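Local coordinates for protein beta-glycosidase (Bacteroides caccae, PDB 6T2R) that is a family 16 glycoside hydrolase of a human gut bacterium, probably an endo-acting O-glycanase that cuts mucin glycans to begin their breakdown, at residues T26-F37 / V255-K264. Numbering follows the deposited sequence.
Sequences TPKWELVWEDNF and VDWVRHYQWK. With SO4 (sulfate ion), chain B.
His260 O takes two backbone N-H groups from 26-37: Val32 N at 3.0 Å and, more weakly, Trp33 N at 3.4 Å. Both residues face His260, a classic beta bulge that moves the antiparallel register by one. Beyond it, His260 N returns a bond to Trp33 O, and Asp35 and Val258 exchange a pair. Toward the C-terminus at Lys264 the regular pairing runs through Glu30 and Gln262 to Lys28 N and Lys264 O, 2.7 Å apart.

On the face with Trp29 and Tyr261, the Trp263 indole stands edge-on to the Trp29 ring in a T-shaped pair, planes at 81°. With CG anti to the backbone N (chi1 -175°), Trp263 lays one indole face against the Pro27-Lys28 backbone, Lys28 CA sitting over the six-membered ring in a CH-pi contact. Leu31 CD1 lies over the Tyr261 face, 4.0 Å from the ring centroid. A long salt bridge links Glu34 OE1 to Arg259 NE, which lies over one Trp257 ring face.

The other face carries a sulfate, probably from crystallisation, held by His260 NE2 to O1 (2.6 Å), by Gln262 NE2 to O4 (3.0 Å) and by His106 N. Gln262 NE2 also donates to His106 O, and His260 ND1 bonds Arg109 O, fixing the ring. Strand 251-263 also pairs with strand 108-116; here it binds the N-terminal strand into the beta-jelly-roll sandwich of family 16 glycoside hydrolases.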
loop_
_atom_site.group_PDB
_atom_site.type_symbol
_atom_site.label_atom_id
_atom_site.label_comp_id
_atom_site.label_asym_id
_atom_site.label_seq_id
_atom_site.Cartn_x
_atom_site.Cartn_y
_atom_site.Cartn_z
ATOM N N THR A 26 24.064 -19.485 5.656
ATOM C CA THR A 26 22.676 -19.614 6.135
ATOM C C THR A 26 21.877 -18.527 5.414
ATOM O O THR A 26 22.264 -17.366 5.347
ATOM C CB THR A 26 22.702 -19.587 7.662
ATOM O OG1 THR A 26 23.430 -18.404 7.972
ATOM C CG2 THR A 26 23.424 -20.770 8.274
ATOM N N PRO A 27 20.772 -18.873 4.737
ATOM C CA PRO A 27 19.940 -17.841 4.121
ATOM C C PRO A 27 19.466 -16.832 5.181
ATOM O O PRO A 27 19.369 -17.173 6.345
ATOM C CB PRO A 27 18.781 -18.628 3.488
ATOM C CG PRO A 27 19.298 -20.058 3.364
ATOM C CD PRO A 27 20.323 -20.245 4.466
ATOM N N LYS A 28 19.187 -15.599 4.764
ATOM C CA LYS A 28 18.626 -14.557 5.659
ATOM C C LYS A 28 17.897 -13.489 4.832
ATOM O O LYS A 28 17.912 -13.565 3.609
ATOM C CB LYS A 28 19.748 -13.919 6.472
ATOM C CG LYS A 28 20.785 -13.165 5.659
ATOM C CD LYS A 28 21.909 -12.589 6.539
ATOM C CE LYS A 28 23.032 -11.959 5.734
ATOM N NZ LYS A 28 23.844 -10.991 6.514
ATOM N N TRP A 29 17.241 -12.548 5.497
ATOM C CA TRP A 29 16.623 -11.376 4.828
ATOM C C TRP A 29 17.766 -10.523 4.267
ATOM O O TRP A 29 18.639 -10.183 5.057
ATOM C CB TRP A 29 15.735 -10.615 5.814
ATOM C CG TRP A 29 14.452 -11.326 6.141
ATOM C CD1 TRP A 29 14.064 -11.795 7.359
ATOM C CD2 TRP A 29 13.370 -11.615 5.242
ATOM N NE1 TRP A 29 12.830 -12.373 7.272
ATOM C CE2 TRP A 29 12.379 -12.283 5.990
ATOM C CE3 TRP A 29 13.163 -11.426 3.876
ATOM C CZ2 TRP A 29 11.196 -12.740 5.426
ATOM C CZ3 TRP A 29 11.996 -11.891 3.317
ATOM C CH2 TRP A 29 11.023 -12.528 4.083
ATOM N N GLU A 30 17.816 -10.334 2.950
ATOM C CA GLU A 30 18.812 -9.484 2.254
ATOM C C GLU A 30 18.076 -8.271 1.665
ATOM O O GLU A 30 17.067 -8.485 0.934
ATOM C CB GLU A 30 19.542 -10.267 1.154
ATOM C CG GLU A 30 20.407 -11.432 1.632
ATOM C CD GLU A 30 21.666 -11.118 2.432
ATOM O OE1 GLU A 30 22.426 -12.085 2.779
ATOM O OE2 GLU A 30 21.861 -9.936 2.764
ATOM N N LEU A 31 18.528 -7.051 1.970
ATOM C CA LEU A 31 17.981 -5.800 1.370
ATOM C C LEU A 31 18.400 -5.764 -0.099
ATOM O O LEU A 31 19.588 -5.724 -0.352
ATOM C CB LEU A 31 18.482 -4.566 2.136
ATOM C CG LEU A 31 17.899 -3.231 1.654
ATOM C CD1 LEU A 31 16.411 -3.133 1.965
ATOM C CD2 LEU A 31 18.623 -2.065 2.287
ATOM N N VAL A 32 17.455 -5.901 -1.027
ATOM C CA VAL A 32 17.705 -5.924 -2.505
ATOM C C VAL A 32 17.384 -4.527 -3.077
ATOM O O VAL A 32 17.920 -4.209 -4.140
ATOM C CB VAL A 32 16.893 -7.015 -3.242
ATOM C CG1 VAL A 32 17.301 -8.425 -2.807
ATOM C CG2 VAL A 32 15.365 -6.814 -3.115
ATOM N N TRP A 33 16.561 -3.711 -2.399
ATOM C CA TRP A 33 16.179 -2.361 -2.886
ATOM C C TRP A 33 15.595 -1.520 -1.751
ATOM O O TRP A 33 14.908 -2.083 -0.874
ATOM C CB TRP A 33 15.208 -2.501 -4.056
ATOM C CG TRP A 33 14.789 -1.179 -4.608
ATOM C CD1 TRP A 33 15.465 -0.416 -5.519
ATOM C CD2 TRP A 33 13.628 -0.417 -4.244
ATOM N NE1 TRP A 33 14.791 0.762 -5.760
ATOM C CE2 TRP A 33 13.666 0.794 -4.984
ATOM C CE3 TRP A 33 12.575 -0.620 -3.358
ATOM C CZ2 TRP A 33 12.659 1.751 -4.905
ATOM C CZ3 TRP A 33 11.581 0.321 -3.285
ATOM C CH2 TRP A 33 11.622 1.497 -4.036
ATOM N N GLU A 34 15.901 -0.224 -1.751
ATOM C CA GLU A 34 15.295 0.729 -0.818
ATOM C C GLU A 34 15.106 2.092 -1.497
ATOM O O GLU A 34 15.808 2.426 -2.440
ATOM C CB GLU A 34 16.134 0.800 0.460
ATOM C CG GLU A 34 17.426 1.597 0.332
ATOM C CD GLU A 34 18.267 1.589 1.598
ATOM O OE1 GLU A 34 17.701 1.601 2.707
ATOM O OE2 GLU A 34 19.479 1.515 1.462
ATOM N N ASP A 35 14.174 2.863 -0.969
ATOM C CA ASP A 35 14.054 4.302 -1.264
ATOM C C ASP A 35 13.936 5.056 0.069
ATOM O O ASP A 35 12.969 4.789 0.800
ATOM C CB ASP A 35 12.877 4.525 -2.202
ATOM C CG ASP A 35 12.900 5.910 -2.802
ATOM O OD1 ASP A 35 13.582 6.752 -2.205
ATOM O OD2 ASP A 35 12.232 6.119 -3.862
ATOM N N ASN A 36 14.875 5.974 0.353
ATOM C CA ASN A 36 14.880 6.828 1.572
ATOM C C ASN A 36 14.336 8.222 1.289
ATOM O O ASN A 36 14.436 9.075 2.207
ATOM C CB ASN A 36 16.269 6.953 2.186
ATOM C CG ASN A 36 16.593 5.695 2.950
ATOM O OD1 ASN A 36 15.863 5.312 3.864
ATOM N ND2 ASN A 36 17.640 5.018 2.525
ATOM N N PHE A 37 13.778 8.442 0.092
ATOM C CA PHE A 37 13.169 9.741 -0.312
ATOM C C PHE A 37 14.171 10.895 -0.075
ATOM O O PHE A 37 13.850 11.887 0.579
ATOM C CB PHE A 37 11.837 9.892 0.427
ATOM C CG PHE A 37 10.859 8.805 0.065
ATOM C CD1 PHE A 37 10.447 8.635 -1.241
ATOM C CD2 PHE A 37 10.395 7.920 1.024
ATOM C CE1 PHE A 37 9.588 7.599 -1.583
ATOM C CE2 PHE A 37 9.523 6.900 0.686
ATOM C CZ PHE A 37 9.124 6.734 -0.621
ATOM N N VAL A 255 6.201 9.600 4.804
ATOM C CA VAL A 255 6.872 8.318 4.499
ATOM C C VAL A 255 8.383 8.519 4.589
ATOM O O VAL A 255 8.965 9.261 3.765
ATOM C CB VAL A 255 6.424 7.796 3.135
ATOM C CG1 VAL A 255 6.899 6.377 2.907
ATOM C CG2 VAL A 255 4.910 7.903 2.988
ATOM N N ASP A 256 8.969 7.818 5.551
ATOM C CA ASP A 256 10.424 7.773 5.811
ATOM C C ASP A 256 11.111 6.934 4.736
ATOM O O ASP A 256 12.138 7.418 4.186
ATOM C CB ASP A 256 10.653 7.238 7.222
ATOM C CG ASP A 256 12.060 7.414 7.750
ATOM O OD1 ASP A 256 12.857 8.119 7.099
ATOM O OD2 ASP A 256 12.334 6.818 8.798
ATOM N N TRP A 257 10.615 5.712 4.459
ATOM C CA TRP A 257 11.287 4.807 3.478
ATOM C C TRP A 257 10.408 3.631 3.052
ATOM O O TRP A 257 9.421 3.292 3.733
ATOM C CB TRP A 257 12.667 4.278 3.965
ATOM C CG TRP A 257 12.729 3.713 5.363
ATOM C CD1 TRP A 257 13.328 4.310 6.444
ATOM C CD2 TRP A 257 12.246 2.439 5.852
ATOM N NE1 TRP A 257 13.198 3.525 7.559
ATOM C CE2 TRP A 257 12.563 2.368 7.226
ATOM C CE3 TRP A 257 11.546 1.366 5.282
ATOM C CZ2 TRP A 257 12.212 1.281 8.028
ATOM C CZ3 TRP A 257 11.182 0.298 6.077
ATOM C CH2 TRP A 257 11.540 0.239 7.419
ATOM N N VAL A 258 10.842 2.999 1.962
ATOM C CA VAL A 258 10.344 1.689 1.489
ATOM C C VAL A 258 11.547 0.782 1.446
ATOM O O VAL A 258 12.553 1.210 0.857
ATOM C CB VAL A 258 9.706 1.779 0.099
ATOM C CG1 VAL A 258 9.177 0.427 -0.351
ATOM C CG2 VAL A 258 8.614 2.832 0.067
ATOM N N ARG A 259 11.421 -0.428 1.993
ATOM C CA ARG A 259 12.509 -1.441 1.901
ATOM C C ARG A 259 11.934 -2.741 1.371
ATOM O O ARG A 259 10.822 -3.109 1.727
ATOM C CB ARG A 259 13.250 -1.649 3.226
ATOM C CG ARG A 259 14.109 -0.453 3.618
ATOM C CD ARG A 259 14.429 -0.532 5.101
ATOM N NE ARG A 259 15.290 0.551 5.540
ATOM C CZ ARG A 259 15.614 0.749 6.797
ATOM N NH1 ARG A 259 15.194 -0.076 7.735
ATOM N NH2 ARG A 259 16.366 1.763 7.128
ATOM N N HIS A 260 12.709 -3.366 0.496
ATOM C CA HIS A 260 12.381 -4.645 -0.144
ATOM C C HIS A 260 13.501 -5.607 0.199
ATOM O O HIS A 260 14.648 -5.282 -0.085
ATOM C CB HIS A 260 12.159 -4.414 -1.638
ATOM C CG HIS A 260 11.682 -5.615 -2.351
ATOM N ND1 HIS A 260 10.820 -6.476 -1.777
ATOM C CD2 HIS A 260 11.967 -6.085 -3.580
ATOM C CE1 HIS A 260 10.552 -7.441 -2.628
ATOM N NE2 HIS A 260 11.262 -7.227 -3.747
ATOM N N TYR A 261 13.159 -6.716 0.850
ATOM C CA TYR A 261 14.095 -7.811 1.178
ATOM C C TYR A 261 13.709 -9.081 0.413
ATOM O O TYR A 261 12.511 -9.263 0.030
ATOM C CB TYR A 261 14.065 -8.055 2.680
ATOM C CG TYR A 261 14.446 -6.888 3.556
ATOM C CD1 TYR A 261 13.528 -5.920 3.949
ATOM C CD2 TYR A 261 15.734 -6.804 4.066
ATOM C CE1 TYR A 261 13.885 -4.879 4.798
ATOM C CE2 TYR A 261 16.111 -5.761 4.903
ATOM C CZ TYR A 261 15.189 -4.802 5.280
ATOM O OH TYR A 261 15.608 -3.828 6.141
ATOM N N GLN A 262 14.693 -9.966 0.245
ATOM C CA GLN A 262 14.482 -11.353 -0.217
ATOM C C GLN A 262 15.169 -12.289 0.777
ATOM O O GLN A 262 16.254 -11.942 1.275
ATOM C CB GLN A 262 15.058 -11.571 -1.616
ATOM C CG GLN A 262 14.350 -10.809 -2.709
ATOM C CD GLN A 262 12.979 -11.350 -3.005
ATOM O OE1 GLN A 262 12.509 -12.274 -2.340
ATOM N NE2 GLN A 262 12.319 -10.718 -3.964
ATOM N N TRP A 263 14.525 -13.399 1.113
ATOM C CA TRP A 263 15.144 -14.485 1.913
ATOM C C TRP A 263 16.100 -15.273 1.019
ATOM O O TRP A 263 15.595 -15.969 0.119
ATOM C CB TRP A 263 14.071 -15.407 2.477
ATOM C CG TRP A 263 14.657 -16.430 3.383
ATOM C CD1 TRP A 263 15.012 -17.703 3.064
ATOM C CD2 TRP A 263 14.959 -16.260 4.763
ATOM N NE1 TRP A 263 15.512 -18.334 4.171
ATOM C CE2 TRP A 263 15.514 -17.466 5.215
ATOM C CE3 TRP A 263 14.830 -15.209 5.662
ATOM C CZ2 TRP A 263 15.924 -17.650 6.526
ATOM C CZ3 TRP A 263 15.234 -15.390 6.962
ATOM C CH2 TRP A 263 15.758 -16.601 7.390
ATOM N N LYS A 264 17.411 -15.143 1.213
ATOM C CA LYS A 264 18.399 -15.899 0.385
ATOM C C LYS A 264 19.760 -15.880 1.069
ATOM O O LYS A 264 19.922 -15.427 2.219
ATOM C CB LYS A 264 18.511 -15.292 -1.011
ATOM C CG LYS A 264 19.035 -13.859 -1.000
ATOM C CD LYS A 264 19.193 -13.252 -2.373
ATOM C CE LYS A 264 19.879 -11.911 -2.290
ATOM N NZ LYS A 264 19.701 -11.177 -3.559
ATOM O OXT LYS A 264 20.663 -16.340 0.403
HETATM S S SO4 B . 12.985 -8.037 -6.689
HETATM O O1 SO4 B . 11.617 -7.973 -6.179
HETATM O O2 SO4 B . 13.639 -6.753 -6.494
HETATM O O3 SO4 B . 12.940 -8.334 -8.085
HETATM O O4 SO4 B . 13.718 -9.043 -5.962
#